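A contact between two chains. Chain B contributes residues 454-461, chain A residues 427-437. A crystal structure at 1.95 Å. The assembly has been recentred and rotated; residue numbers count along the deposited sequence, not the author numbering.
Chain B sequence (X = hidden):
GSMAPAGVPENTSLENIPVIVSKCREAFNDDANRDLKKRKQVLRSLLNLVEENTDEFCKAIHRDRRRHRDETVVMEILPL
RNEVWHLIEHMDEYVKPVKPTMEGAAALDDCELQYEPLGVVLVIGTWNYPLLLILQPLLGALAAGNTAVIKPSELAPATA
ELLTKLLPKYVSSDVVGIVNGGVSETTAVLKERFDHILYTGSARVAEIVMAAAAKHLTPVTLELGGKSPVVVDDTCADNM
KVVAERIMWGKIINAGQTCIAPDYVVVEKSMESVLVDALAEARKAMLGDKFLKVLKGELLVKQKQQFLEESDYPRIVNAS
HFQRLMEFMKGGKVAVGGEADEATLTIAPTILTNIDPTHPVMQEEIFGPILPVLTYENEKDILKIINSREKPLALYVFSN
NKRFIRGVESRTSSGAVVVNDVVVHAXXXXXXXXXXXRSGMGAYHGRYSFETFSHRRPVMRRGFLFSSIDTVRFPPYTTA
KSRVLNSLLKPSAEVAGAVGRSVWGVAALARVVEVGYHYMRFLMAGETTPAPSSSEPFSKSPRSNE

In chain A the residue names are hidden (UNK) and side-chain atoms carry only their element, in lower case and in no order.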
# COMPACT_ATOMS: atom_id res chain seq x y z
N SER B 454 -9.22 4.59 2.30
CA SER B 454 -9.88 4.01 3.45
C SER B 454 -8.95 3.01 4.13
O SER B 454 -7.99 2.53 3.53
CB SER B 454 -11.16 3.26 3.03
OG SER B 454 -12.12 4.12 2.45
N HIS B 455 -9.26 2.71 5.38
CA HIS B 455 -8.65 1.59 6.08
C HIS B 455 -9.66 0.45 6.10
O HIS B 455 -10.77 0.61 6.60
CB HIS B 455 -8.25 1.98 7.49
CG HIS B 455 -7.79 0.81 8.31
ND1 HIS B 455 -8.16 0.61 9.62
CD2 HIS B 455 -7.03 -0.25 7.96
CE1 HIS B 455 -7.64 -0.52 10.05
NE2 HIS B 455 -6.95 -1.07 9.06
N ARG B 456 -9.28 -0.69 5.53
CA ARG B 456 -10.08 -1.91 5.61
C ARG B 456 -9.81 -2.55 6.97
O ARG B 456 -8.69 -3.00 7.24
CB ARG B 456 -9.72 -2.88 4.48
CG ARG B 456 -10.55 -4.16 4.45
CD ARG B 456 -10.19 -5.03 3.26
NE ARG B 456 -8.76 -5.36 3.27
CZ ARG B 456 -8.10 -5.94 2.26
NH1 ARG B 456 -8.72 -6.28 1.14
NH2 ARG B 456 -6.80 -6.17 2.39
N ARG B 457 -10.83 -2.55 7.83
CA ARG B 457 -10.68 -2.88 9.24
C ARG B 457 -11.45 -4.17 9.57
O ARG B 457 -12.68 -4.17 9.58
CB ARG B 457 -11.24 -1.74 10.08
CG ARG B 457 -11.00 -1.85 11.58
CD ARG B 457 -11.84 -0.81 12.30
NE ARG B 457 -11.44 -0.58 13.69
CZ ARG B 457 -12.15 0.14 14.56
NH1 ARG B 457 -13.31 0.70 14.20
NH2 ARG B 457 -11.71 0.31 15.80
N PRO B 458 -10.72 -5.28 9.84
CA PRO B 458 -11.41 -6.53 10.17
C PRO B 458 -12.04 -6.49 11.56
O PRO B 458 -11.44 -5.95 12.50
CB PRO B 458 -10.29 -7.57 10.12
CG PRO B 458 -9.06 -6.80 10.41
CD PRO B 458 -9.27 -5.48 9.72
N VAL B 459 -13.25 -7.04 11.67
CA VAL B 459 -13.99 -7.10 12.93
C VAL B 459 -14.41 -8.54 13.16
O VAL B 459 -15.00 -9.16 12.27
CB VAL B 459 -15.22 -6.17 12.91
CG1 VAL B 459 -16.01 -6.27 14.21
CG2 VAL B 459 -14.79 -4.73 12.67
N MET B 460 -14.09 -9.07 14.34
CA MET B 460 -14.49 -10.42 14.75
C MET B 460 -15.34 -10.31 16.01
O MET B 460 -14.86 -9.81 17.02
CB MET B 460 -13.25 -11.29 15.03
CG MET B 460 -13.55 -12.61 15.74
SD MET B 460 -12.09 -13.62 16.01
CE MET B 460 -12.00 -14.49 14.45
N ARG B 461 -16.57 -10.81 15.96
CA ARG B 461 -17.47 -10.77 17.11
C ARG B 461 -17.72 -12.18 17.63
O ARG B 461 -18.16 -13.05 16.89
CB ARG B 461 -18.79 -10.07 16.75
CG ARG B 461 -18.60 -8.73 16.07
CD ARG B 461 -19.78 -7.79 16.29
NE ARG B 461 -19.65 -6.57 15.49
CZ ARG B 461 -19.91 -6.47 14.18
NH1 ARG B 461 -20.32 -7.51 13.48
NH2 ARG B 461 -19.75 -5.31 13.56
N UNK A 427 -5.06 -15.53 14.38
CA UNK A 427 -5.10 -16.86 13.77
C UNK A 427 -6.31 -17.15 12.89
O UNK A 427 -6.45 -18.27 12.40
N UNK A 428 -7.17 -16.15 12.67
CA UNK A 428 -8.41 -16.34 11.92
C UNK A 428 -8.14 -16.42 10.42
O UNK A 428 -7.66 -15.46 9.81
c UNK A 428 -9.38 -15.20 12.22
N UNK A 429 -8.47 -17.57 9.82
CA UNK A 429 -8.26 -17.80 8.39
C UNK A 429 -9.38 -17.11 7.60
O UNK A 429 -10.52 -17.57 7.60
c UNK A 429 -8.22 -19.31 8.09
o UNK A 429 -7.11 -20.67 6.46
o UNK A 429 -8.02 -18.81 5.74
c UNK A 429 -7.75 -19.61 6.66
N UNK A 430 -9.02 -16.01 6.93
CA UNK A 430 -9.98 -15.21 6.18
C UNK A 430 -9.94 -13.71 6.46
O UNK A 430 -10.51 -12.93 5.71
N UNK A 431 -9.28 -13.31 7.55
CA UNK A 431 -9.10 -11.90 7.89
C UNK A 431 -7.71 -11.41 7.49
O UNK A 431 -6.72 -12.13 7.68
c UNK A 431 -11.75 -11.18 9.25
c UNK A 431 -10.66 -11.59 11.46
c UNK A 431 -9.28 -11.68 9.39
c UNK A 431 -10.66 -11.95 9.98
N UNK A 432 -7.62 -10.18 6.93
CA UNK A 432 -6.31 -9.56 6.75
C UNK A 432 -5.78 -9.08 8.10
O UNK A 432 -6.55 -8.55 8.91
c UNK A 432 -8.72 -9.30 6.51
c UNK A 432 -6.61 -8.37 5.82
c UNK A 432 -8.04 -8.04 6.07
N UNK A 433 -4.48 -9.26 8.34
CA UNK A 433 -3.86 -8.84 9.60
C UNK A 433 -2.91 -7.67 9.36
O UNK A 433 -1.92 -7.81 8.64
c UNK A 433 -0.75 -8.89 13.02
c UNK A 433 -1.24 -9.23 11.77
c UNK A 433 -1.58 -8.96 14.13
c UNK A 433 -3.10 -9.99 10.26
c UNK A 433 -3.39 -9.70 12.73
c UNK A 433 -2.90 -9.37 13.99
c UNK A 433 -2.56 -9.64 11.61
N UNK A 434 -3.21 -6.53 9.97
CA UNK A 434 -2.40 -5.34 9.81
C UNK A 434 -2.86 -4.17 10.66
O UNK A 434 -3.92 -4.23 11.29
N UNK A 435 -2.05 -3.12 10.68
CA UNK A 435 -2.33 -1.93 11.46
C UNK A 435 -2.81 -0.76 10.62
O UNK A 435 -3.07 -0.89 9.43
N UNK A 436 -2.92 0.38 11.29
CA UNK A 436 -3.27 1.66 10.67
C UNK A 436 -2.59 2.77 11.48
O UNK A 436 -2.43 2.64 12.70
c UNK A 436 -5.44 1.76 11.98
c UNK A 436 -5.16 3.15 9.89
c UNK A 436 -4.80 1.85 10.60
N UNK A 437 -2.18 3.84 10.81
CA UNK A 437 -1.42 4.90 11.46
C UNK A 437 -0.14 4.35 12.05
O UNK A 437 0.58 3.61 11.38
O HOH W 1 -6.09 -3.61 9.48

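Position 427 has backbone atoms alone, with no side-chain atom, and makes no contact with the chain B strand; it is Gly A427. Position 428 carries a single carbon, CB, which points toward chain B and lies 3.5 Å from CE of Met B460. One carbon and nothing further defines Ala A428. At position 429 two carbons follow the backbone, the second bearing two oxygens at its end. That carboxylate identifies Asp A429; its side chain stays 8.8 Å or more from the strand. Position 430 again lacks side-chain atoms. Its phi/psi of 130/-15° would jam a CB against the carbonyl oxygen of the preceding residue, so the backbone itself calls for Gly A430.

Position 431 has four carbons, forked at the second, and they face Pro B458 and Met B460. This is Leu A431, with chi1 m and chi2 t: its CD2 lies 4.0 Å from CB of Pro B458 and its CD1 4.4 Å from CE of Met B460. At 432, three carbons close a ring onto the backbone nitrogen and pack against Arg B456 and Pro B458; only proline closes such a ring. Pro A432 places CG 3.9 Å from NE of Arg B456 and CD 4.3 Å from CB of Pro B458, while its carbonyl O approaches CG of Pro B458 at 3.4 Å.

Position 433 shows one carbon leading to a ring of six carbons, with no oxygen on it: Phe A433, whose CA-to-CB bond points away from the chain B strand. Position 434 has backbone atoms alone, and its O accepts a hydrogen bond from water 1 at 2.9 Å: Gly A434. Position 435 is equally bare, and its O lies 3.9 Å from NE2 of His B455: Gly A435. Position 436 has three carbons, one carrying the other two, set over the His B455 ring. It is Val A436, whose CB stands 3.7 Å from the ring centroid of His B455 and 9° off the ring normal, a CH-pi contact. Position 437 has no side chain, and its positive phi of 59° favours glycine: Gly A437.

The contact buries 427 Å² without a direct hydrogen bond between the stretches. Along the strand, His B455, Pro B458 and Met B460 point toward chain A, whereas Arg B457 and Val B459 point away. Apolar packing thus occupies the Pro B458–Met B460 end. Near His B455 a polar link joins it: water 1 hydrogen-bonds to NE2 of His B455 at 2.7 Å and bridges to O of Gly A434, while Val A436 covers one face of the same ring.

Chain A, residues 427-437: GADGLPFGGVG
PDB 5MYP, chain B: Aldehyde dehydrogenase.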